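Local coordinates for protein OsmC family peroxiredoxin (Aquifex aeolicus, PDB 2E8E) that probably reduces organic hydroperoxides through a pair of redox-active cysteines, as other peroxiredoxins of the OsmC family do, at residues 3-15 with 19-31. Residues are numbered along the deposited sequence; the frame is centred on the assembly and turned at random.
Sequences VKEVELELSSEAT and KTSIGEITAGEKG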
ATOM      1  N   VAL A   3      -6.600  15.340  -2.529  1.00 21.83           N
ATOM      2  CA  VAL A   3      -7.502  14.207  -2.520  1.00 20.69           C
ATOM      3  C   VAL A   3      -7.019  13.143  -3.497  1.00 22.53           C
ATOM      4  O   VAL A   3      -6.704  13.446  -4.652  1.00 24.66           O
ATOM      5  CB  VAL A   3      -8.929  14.635  -2.931  1.00 21.27           C
ATOM      6  CG1 VAL A   3      -9.853  13.424  -2.956  1.00 21.16           C
ATOM      7  CG2 VAL A   3      -9.451  15.688  -1.971  1.00 22.41           C
ATOM      8  N   LYS A   4      -6.940  11.903  -3.020  1.00 20.44           N
ATOM      9  CA  LYS A   4      -6.543  10.772  -3.852  1.00 19.72           C
ATOM     10  C   LYS A   4      -7.754   9.851  -3.873  1.00 21.27           C
ATOM     11  O   LYS A   4      -8.418   9.672  -2.849  1.00 21.07           O
ATOM     12  CB  LYS A   4      -5.365  10.003  -3.244  1.00 19.81           C
ATOM     13  CG  LYS A   4      -4.047  10.755  -3.155  1.00 20.45           C
ATOM     14  CD  LYS A   4      -3.473  11.071  -4.523  1.00 21.44           C
ATOM     15  CE  LYS A   4      -2.016  11.495  -4.401  1.00 20.39           C
ATOM     16  NZ  LYS A   4      -1.498  12.108  -5.649  1.00 22.71           N
ATOM     17  N   GLU A   5      -8.037   9.269  -5.032  1.00 20.72           N
ATOM     18  CA  GLU A   5      -9.164   8.362  -5.171  1.00 20.99           C
ATOM     19  C   GLU A   5      -8.805   7.143  -6.007  1.00 21.44           C
ATOM     20  O   GLU A   5      -8.067   7.235  -6.983  1.00 20.22           O
ATOM     21  CB  GLU A   5     -10.354   9.076  -5.827  1.00 24.34           C
ATOM     22  CG  GLU A   5     -11.108  10.029  -4.920  1.00 31.63           C
ATOM     23  CD  GLU A   5     -12.233  10.750  -5.645  1.00 34.84           C
ATOM     24  OE1 GLU A   5     -12.925  10.105  -6.461  1.00 35.72           O
ATOM     25  OE2 GLU A   5     -12.430  11.957  -5.393  1.00 38.83           O
ATOM     26  N   VAL A   6      -9.308   5.988  -5.600  1.00 19.67           N
ATOM     27  CA  VAL A   6      -9.082   4.769  -6.357  1.00 19.65           C
ATOM     28  C   VAL A   6     -10.394   4.007  -6.329  1.00 19.72           C
ATOM     29  O   VAL A   6     -11.206   4.197  -5.426  1.00 20.48           O
ATOM     30  CB  VAL A   6      -7.944   3.897  -5.768  1.00 19.88           C
ATOM     31  CG1 VAL A   6      -6.618   4.663  -5.828  1.00 18.83           C
ATOM     32  CG2 VAL A   6      -8.275   3.482  -4.350  1.00 21.95           C
ATOM     33  N   GLU A   7     -10.615   3.172  -7.337  1.00 20.88           N
ATOM     34  CA  GLU A   7     -11.842   2.394  -7.421  1.00 22.17           C
ATOM     35  C   GLU A   7     -11.502   0.956  -7.767  1.00 21.98           C
ATOM     36  O   GLU A   7     -10.713   0.693  -8.676  1.00 22.36           O
ATOM     37  CB  GLU A   7     -12.777   2.973  -8.492  1.00 25.40           C
ATOM     38  CG  GLU A   7     -13.052   4.463  -8.344  1.00 32.99           C
ATOM     39  CD  GLU A   7     -14.134   4.958  -9.288  1.00 36.62           C
ATOM     40  OE1 GLU A   7     -14.101   4.582 -10.478  1.00 39.55           O
ATOM     41  OE2 GLU A   7     -15.011   5.728  -8.841  1.00 39.46           O
ATOM     42  N   LEU A   8     -12.105   0.027  -7.035  1.00 18.80           N
ATOM     43  CA  LEU A   8     -11.874  -1.391  -7.254  1.00 19.91           C
ATOM     44  C   LEU A   8     -13.139  -2.104  -7.693  1.00 21.32           C
ATOM     45  O   LEU A   8     -14.242  -1.748  -7.282  1.00 20.06           O
ATOM     46  CB  LEU A   8     -11.359  -2.059  -5.978  1.00 17.44           C
ATOM     47  CG  LEU A   8      -9.883  -1.879  -5.616  1.00 17.58           C
ATOM     48  CD1 LEU A   8      -9.559  -0.404  -5.432  1.00 19.78           C
ATOM     49  CD2 LEU A   8      -9.584  -2.659  -4.349  1.00 19.22           C
ATOM     50  N   GLU A   9     -12.958  -3.120  -8.528  1.00 21.69           N
ATOM     51  CA  GLU A   9     -14.065  -3.925  -9.020  1.00 22.38           C
ATOM     52  C   GLU A   9     -13.583  -5.368  -9.109  1.00 22.93           C
ATOM     53  O   GLU A   9     -12.448  -5.636  -9.504  1.00 19.84           O
ATOM     54  CB  GLU A   9     -14.525  -3.419 -10.391  1.00 24.02           C
ATOM     55  CG  GLU A   9     -15.671  -4.207 -10.993  1.00 27.65           C
ATOM     56  CD  GLU A   9     -16.302  -3.495 -12.177  1.00 30.54           C
ATOM     57  OE1 GLU A   9     -15.550  -2.962 -13.024  1.00 30.27           O
ATOM     58  OE2 GLU A   9     -17.550  -3.471 -12.262  1.00 32.55           O
ATOM     59  N   LEU A  10     -14.445  -6.301  -8.720  1.00 21.72           N
ATOM     60  CA  LEU A  10     -14.098  -7.710  -8.747  1.00 23.98           C
ATOM     61  C   LEU A  10     -13.661  -8.098 -10.164  1.00 24.83           C
ATOM     62  O   LEU A  10     -14.311  -7.730 -11.144  1.00 25.16           O
ATOM     63  CB  LEU A  10     -15.309  -8.532  -8.300  1.00 24.90           C
ATOM     64  CG  LEU A  10     -15.115  -9.943  -7.751  1.00 28.13           C
ATOM     65  CD1 LEU A  10     -14.213  -9.915  -6.520  1.00 26.16           C
ATOM     66  CD2 LEU A  10     -16.486 -10.519  -7.401  1.00 27.60           C
ATOM     67  N   SER A  11     -12.549  -8.825 -10.259  1.00 25.51           N
ATOM     68  CA  SER A  11     -12.001  -9.265 -11.542  1.00 29.67           C
ATOM     69  C   SER A  11     -12.039 -10.788 -11.659  1.00 31.28           C
ATOM     70  O   SER A  11     -12.362 -11.332 -12.715  1.00 36.05           O
ATOM     71  CB  SER A  11     -10.561  -8.770 -11.694  1.00 27.82           C
ATOM     72  OG  SER A  11      -9.749  -9.216 -10.621  1.00 28.92           O
ATOM     73  N   SER A  12     -11.686 -11.463 -10.572  1.00 32.77           N
ATOM     74  CA  SER A  12     -11.706 -12.920 -10.502  1.00 32.17           C
ATOM     75  C   SER A  12     -12.000 -13.259  -9.045  1.00 32.42           C
ATOM     76  O   SER A  12     -12.271 -12.359  -8.250  1.00 30.47           O
ATOM     77  CB  SER A  12     -10.360 -13.514 -10.941  1.00 34.74           C
ATOM     78  OG  SER A  12      -9.303 -13.133 -10.078  1.00 36.32           O
ATOM     79  N   GLU A  13     -11.957 -14.541  -8.689  1.00 30.53           N
ATOM     80  CA  GLU A  13     -12.239 -14.948  -7.315  1.00 31.20           C
ATOM     81  C   GLU A  13     -11.411 -14.159  -6.307  1.00 28.10           C
ATOM     82  O   GLU A  13     -10.182 -14.240  -6.303  1.00 28.05           O
ATOM     83  CB  GLU A  13     -11.974 -16.448  -7.131  1.00 34.33           C
ATOM     84  CG  GLU A  13     -12.136 -16.944  -5.696  1.00 39.09           C
ATOM     85  CD  GLU A  13     -11.983 -18.451  -5.572  1.00 42.92           C
ATOM     86  OE1 GLU A  13     -10.946 -18.984  -6.020  1.00 45.60           O
ATOM     87  OE2 GLU A  13     -12.900 -19.102  -5.024  1.00 44.45           O
ATOM     88  N   ALA A  14     -12.099 -13.398  -5.460  1.00 26.75           N
ATOM     89  CA  ALA A  14     -11.463 -12.591  -4.422  1.00 24.00           C
ATOM     90  C   ALA A  14     -10.307 -11.754  -4.957  1.00 22.84           C
ATOM     91  O   ALA A  14      -9.290 -11.590  -4.286  1.00 23.09           O
ATOM     92  CB  ALA A  14     -10.971 -13.489  -3.291  1.00 24.16           C
ATOM     93  N   THR A  15     -10.475 -11.223  -6.163  1.00 22.38           N
ATOM     94  CA  THR A  15      -9.451 -10.401  -6.795  1.00 21.46           C
ATOM     95  C   THR A  15     -10.113  -9.171  -7.392  1.00 20.39           C
ATOM     96  O   THR A  15     -11.246  -9.236  -7.868  1.00 22.15           O
ATOM     97  CB  THR A  15      -8.714 -11.201  -7.875  1.00 22.71           C
ATOM     98  OG1 THR A  15      -8.259 -12.434  -7.303  1.00 24.30           O
ATOM     99  CG2 THR A  15      -7.511 -10.422  -8.397  1.00 22.82           C
ATOM    100  N   LYS A  19      -8.384   0.605 -10.217  1.00 20.44           N
ATOM    101  CA  LYS A  19      -8.167   1.797 -11.028  1.00 23.29           C
ATOM    102  C   LYS A  19      -7.469   2.936 -10.292  1.00 23.15           C
ATOM    103  O   LYS A  19      -7.945   3.411  -9.263  1.00 23.40           O
ATOM    104  CB  LYS A  19      -9.506   2.301 -11.576  1.00 26.30           C
ATOM    105  CG  LYS A  19      -9.391   3.541 -12.452  1.00 30.61           C
ATOM    106  CD  LYS A  19     -10.741   3.938 -13.038  1.00 34.24           C
ATOM    107  CE  LYS A  19     -10.602   5.099 -14.010  1.00 36.38           C
ATOM    108  NZ  LYS A  19     -11.912   5.510 -14.599  1.00 37.49           N
ATOM    109  N   THR A  20      -6.337   3.365 -10.840  1.00 22.45           N
ATOM    110  CA  THR A  20      -5.555   4.461 -10.276  1.00 23.72           C
ATOM    111  C   THR A  20      -5.308   5.473 -11.394  1.00 24.73           C
ATOM    112  O   THR A  20      -5.764   5.278 -12.523  1.00 23.70           O
ATOM    113  CB  THR A  20      -4.193   3.970  -9.753  1.00 22.62           C
ATOM    114  OG1 THR A  20      -3.328   3.689 -10.859  1.00 24.30           O
ATOM    115  CG2 THR A  20      -4.371   2.695  -8.925  1.00 21.67           C
ATOM    116  N   SER A  21      -4.583   6.546 -11.087  1.00 24.86           N
ATOM    117  CA  SER A  21      -4.298   7.582 -12.078  1.00 25.48           C
ATOM    118  C   SER A  21      -3.488   7.142 -13.297  1.00 26.30           C
ATOM    119  O   SER A  21      -3.656   7.701 -14.379  1.00 27.67           O
ATOM    120  CB  SER A  21      -3.594   8.770 -11.411  1.00 24.42           C
ATOM    121  OG  SER A  21      -4.472   9.443 -10.530  1.00 23.31           O
ATOM    122  N   ILE A  22      -2.616   6.153 -13.146  1.00 27.29           N
ATOM    123  CA  ILE A  22      -1.813   5.721 -14.288  1.00 29.58           C
ATOM    124  C   ILE A  22      -2.342   4.473 -14.979  1.00 30.04           C
ATOM    125  O   ILE A  22      -1.869   4.099 -16.053  1.00 30.66           O
ATOM    126  CB  ILE A  22      -0.334   5.494 -13.884  1.00 32.23           C
ATOM    127  CG1 ILE A  22      -0.196   4.243 -13.013  1.00 33.41           C
ATOM    128  CG2 ILE A  22       0.186   6.711 -13.145  1.00 35.08           C
ATOM    129  CD1 ILE A  22      -0.147   2.939 -13.801  1.00 36.24           C
ATOM    130  N   GLY A  23      -3.325   3.820 -14.370  1.00 28.15           N
ATOM    131  CA  GLY A  23      -3.867   2.623 -14.982  1.00 28.20           C
ATOM    132  C   GLY A  23      -4.501   1.691 -13.977  1.00 26.59           C
ATOM    133  O   GLY A  23      -4.742   2.069 -12.830  1.00 27.69           O
ATOM    134  N   GLU A  24      -4.752   0.461 -14.408  1.00 25.64           N
ATOM    135  CA  GLU A  24      -5.382  -0.538 -13.558  1.00 26.24           C
ATOM    136  C   GLU A  24      -4.505  -1.760 -13.320  1.00 26.12           C
ATOM    137  O   GLU A  24      -3.849  -2.262 -14.234  1.00 24.23           O
ATOM    138  CB  GLU A  24      -6.706  -0.977 -14.189  1.00 28.28           C
ATOM    139  CG  GLU A  24      -7.670   0.168 -14.454  1.00 32.68           C
ATOM    140  CD  GLU A  24      -8.863  -0.246 -15.301  1.00 34.43           C
ATOM    141  OE1 GLU A  24      -8.656  -0.696 -16.445  1.00 36.24           O
ATOM    142  OE2 GLU A  24     -10.009  -0.116 -14.826  1.00 38.10           O
ATOM    143  N   ILE A  25      -4.492  -2.234 -12.079  1.00 23.43           N
ATOM    144  CA  ILE A  25      -3.729  -3.417 -11.728  1.00 23.19           C
ATOM    145  C   ILE A  25      -4.661  -4.359 -10.992  1.00 22.34           C
ATOM    146  O   ILE A  25      -5.669  -3.926 -10.440  1.00 24.41           O
ATOM    147  CB  ILE A  25      -2.532  -3.089 -10.807  1.00 23.51           C
ATOM    148  CG1 ILE A  25      -3.003  -2.281  -9.599  1.00 23.56           C
ATOM    149  CG2 ILE A  25      -1.475  -2.331 -11.589  1.00 25.13           C
ATOM    150  CD1 ILE A  25      -1.906  -2.022  -8.582  1.00 27.94           C
ATOM    151  N   THR A  26      -4.334  -5.645 -11.001  1.00 21.81           N
ATOM    152  CA  THR A  26      -5.149  -6.629 -10.309  1.00 22.72           C
ATOM    153  C   THR A  26      -4.527  -6.889  -8.953  1.00 20.85           C
ATOM    154  O   THR A  26      -3.344  -7.209  -8.850  1.00 21.13           O
ATOM    155  CB  THR A  26      -5.245  -7.957 -11.095  1.00 24.47           C
ATOM    156  OG1 THR A  26      -3.930  -8.453 -11.372  1.00 28.61           O
ATOM    157  CG2 THR A  26      -5.997  -7.744 -12.396  1.00 26.78           C
ATOM    158  N   ALA A  27      -5.332  -6.728  -7.910  1.00 20.29           N
ATOM    159  CA  ALA A  27      -4.868  -6.932  -6.548  1.00 19.23           C
ATOM    160  C   ALA A  27      -5.807  -7.871  -5.812  1.00 19.30           C
ATOM    161  O   ALA A  27      -7.024  -7.688  -5.834  1.00 19.42           O
ATOM    162  CB  ALA A  27      -4.803  -5.597  -5.821  1.00 17.81           C
ATOM    163  N   GLY A  28      -5.238  -8.872  -5.154  1.00 19.37           N
ATOM    164  CA  GLY A  28      -6.066  -9.807  -4.420  1.00 21.93           C
ATOM    165  C   GLY A  28      -5.535 -11.222  -4.448  1.00 24.40           C
ATOM    166  O   GLY A  28      -4.362 -11.459  -4.726  1.00 24.82           O
ATOM    167  N   GLU A  29      -6.423 -12.166  -4.167  1.00 25.45           N
ATOM    168  CA  GLU A  29      -6.080 -13.578  -4.119  1.00 27.75           C
ATOM    169  C   GLU A  29      -5.367 -14.097  -5.372  1.00 27.14           C
ATOM    170  O   GLU A  29      -4.385 -14.838  -5.272  1.00 28.20           O
ATOM    171  CB  GLU A  29      -7.358 -14.378  -3.858  1.00 28.94           C
ATOM    172  CG  GLU A  29      -7.141 -15.819  -3.458  1.00 34.07           C
ATOM    173  CD  GLU A  29      -8.349 -16.387  -2.744  1.00 35.56           C
ATOM    174  OE1 GLU A  29      -8.676 -15.881  -1.647  1.00 37.15           O
ATOM    175  OE2 GLU A  29      -8.972 -17.329  -3.274  1.00 38.64           O
ATOM    176  N   LYS A  30      -5.850 -13.710  -6.548  1.00 26.70           N
ATOM    177  CA  LYS A  30      -5.236 -14.164  -7.793  1.00 27.88           C
ATOM    178  C   LYS A  30      -4.441 -13.078  -8.504  1.00 26.50           C
ATOM    179  O   LYS A  30      -4.098 -13.212  -9.677  1.00 28.32           O
ATOM    180  CB  LYS A  30      -6.310 -14.721  -8.733  1.00 29.58           C
ATOM    181  CG  LYS A  30      -6.984 -15.969  -8.195  1.00 32.76           C
ATOM    182  CD  LYS A  30      -7.993 -16.531  -9.182  1.00 35.50           C
ATOM    183  CE  LYS A  30      -8.629 -17.803  -8.640  1.00 37.36           C
ATOM    184  NZ  LYS A  30      -9.534 -18.445  -9.630  1.00 39.85           N
ATOM    185  N   GLY A  31      -4.154 -11.998  -7.786  1.00 25.18           N
ATOM    186  CA  GLY A  31      -3.393 -10.904  -8.361  1.00 22.86           C
ATOM    187  C   GLY A  31      -2.285 -10.511  -7.407  1.00 20.57           C
ATOM    188  O   GLY A  31      -1.775 -11.356  -6.671  1.00 22.06           O
TER
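Thr15 and Lys30 meet at about a right angle, and the threonine hydroxyl is used twice. Thr15 OG1 accepts from Lys30 N at 2.8 Å and donates to Glu13 O at 2.8 Å, entering from above the carbonyl plane. With OG1 anti to its own carbonyl carbon (chi1 -52°), the hydroxyl lies beside the backbone N and faces the turn, while CG2 packs near Ala27 O and Gly31 N. A valine here would probably leave Lys30 N and Glu13 O without their shared partner, setting a methyl against both, and the two turns would be joined less firmly.

Alongside, Glu29 N donates to Ala14 O at 2.9 Å, so the first two amides inside the type I turn Gly28 to Gly31 are both satisfied by the opposite turn. Gly28 suits its place because a CB would clash with Ala14 O and Thr15 CA. Lys30 extends past Ser12 OG, and its NZ makes a long salt bridge to Glu13 OE1 (3.9 Å), which probably eases the nearness of Glu29 OE2.

At the far end Lys19 N gives Glu7 O a bond of 2.8 Å, and Glu7 N returns a weak one to Lys19 O. Beyond it, Thr20 N and OG1 reach Gly23 O from opposite faces, closing the second hairpin.

Ser11 and Ser12 both face Thr15, a classic beta bulge in an antiparallel three-stranded meander, whose strand 3-12 continues the sheet into the second subunit of the OsmC-type dimer.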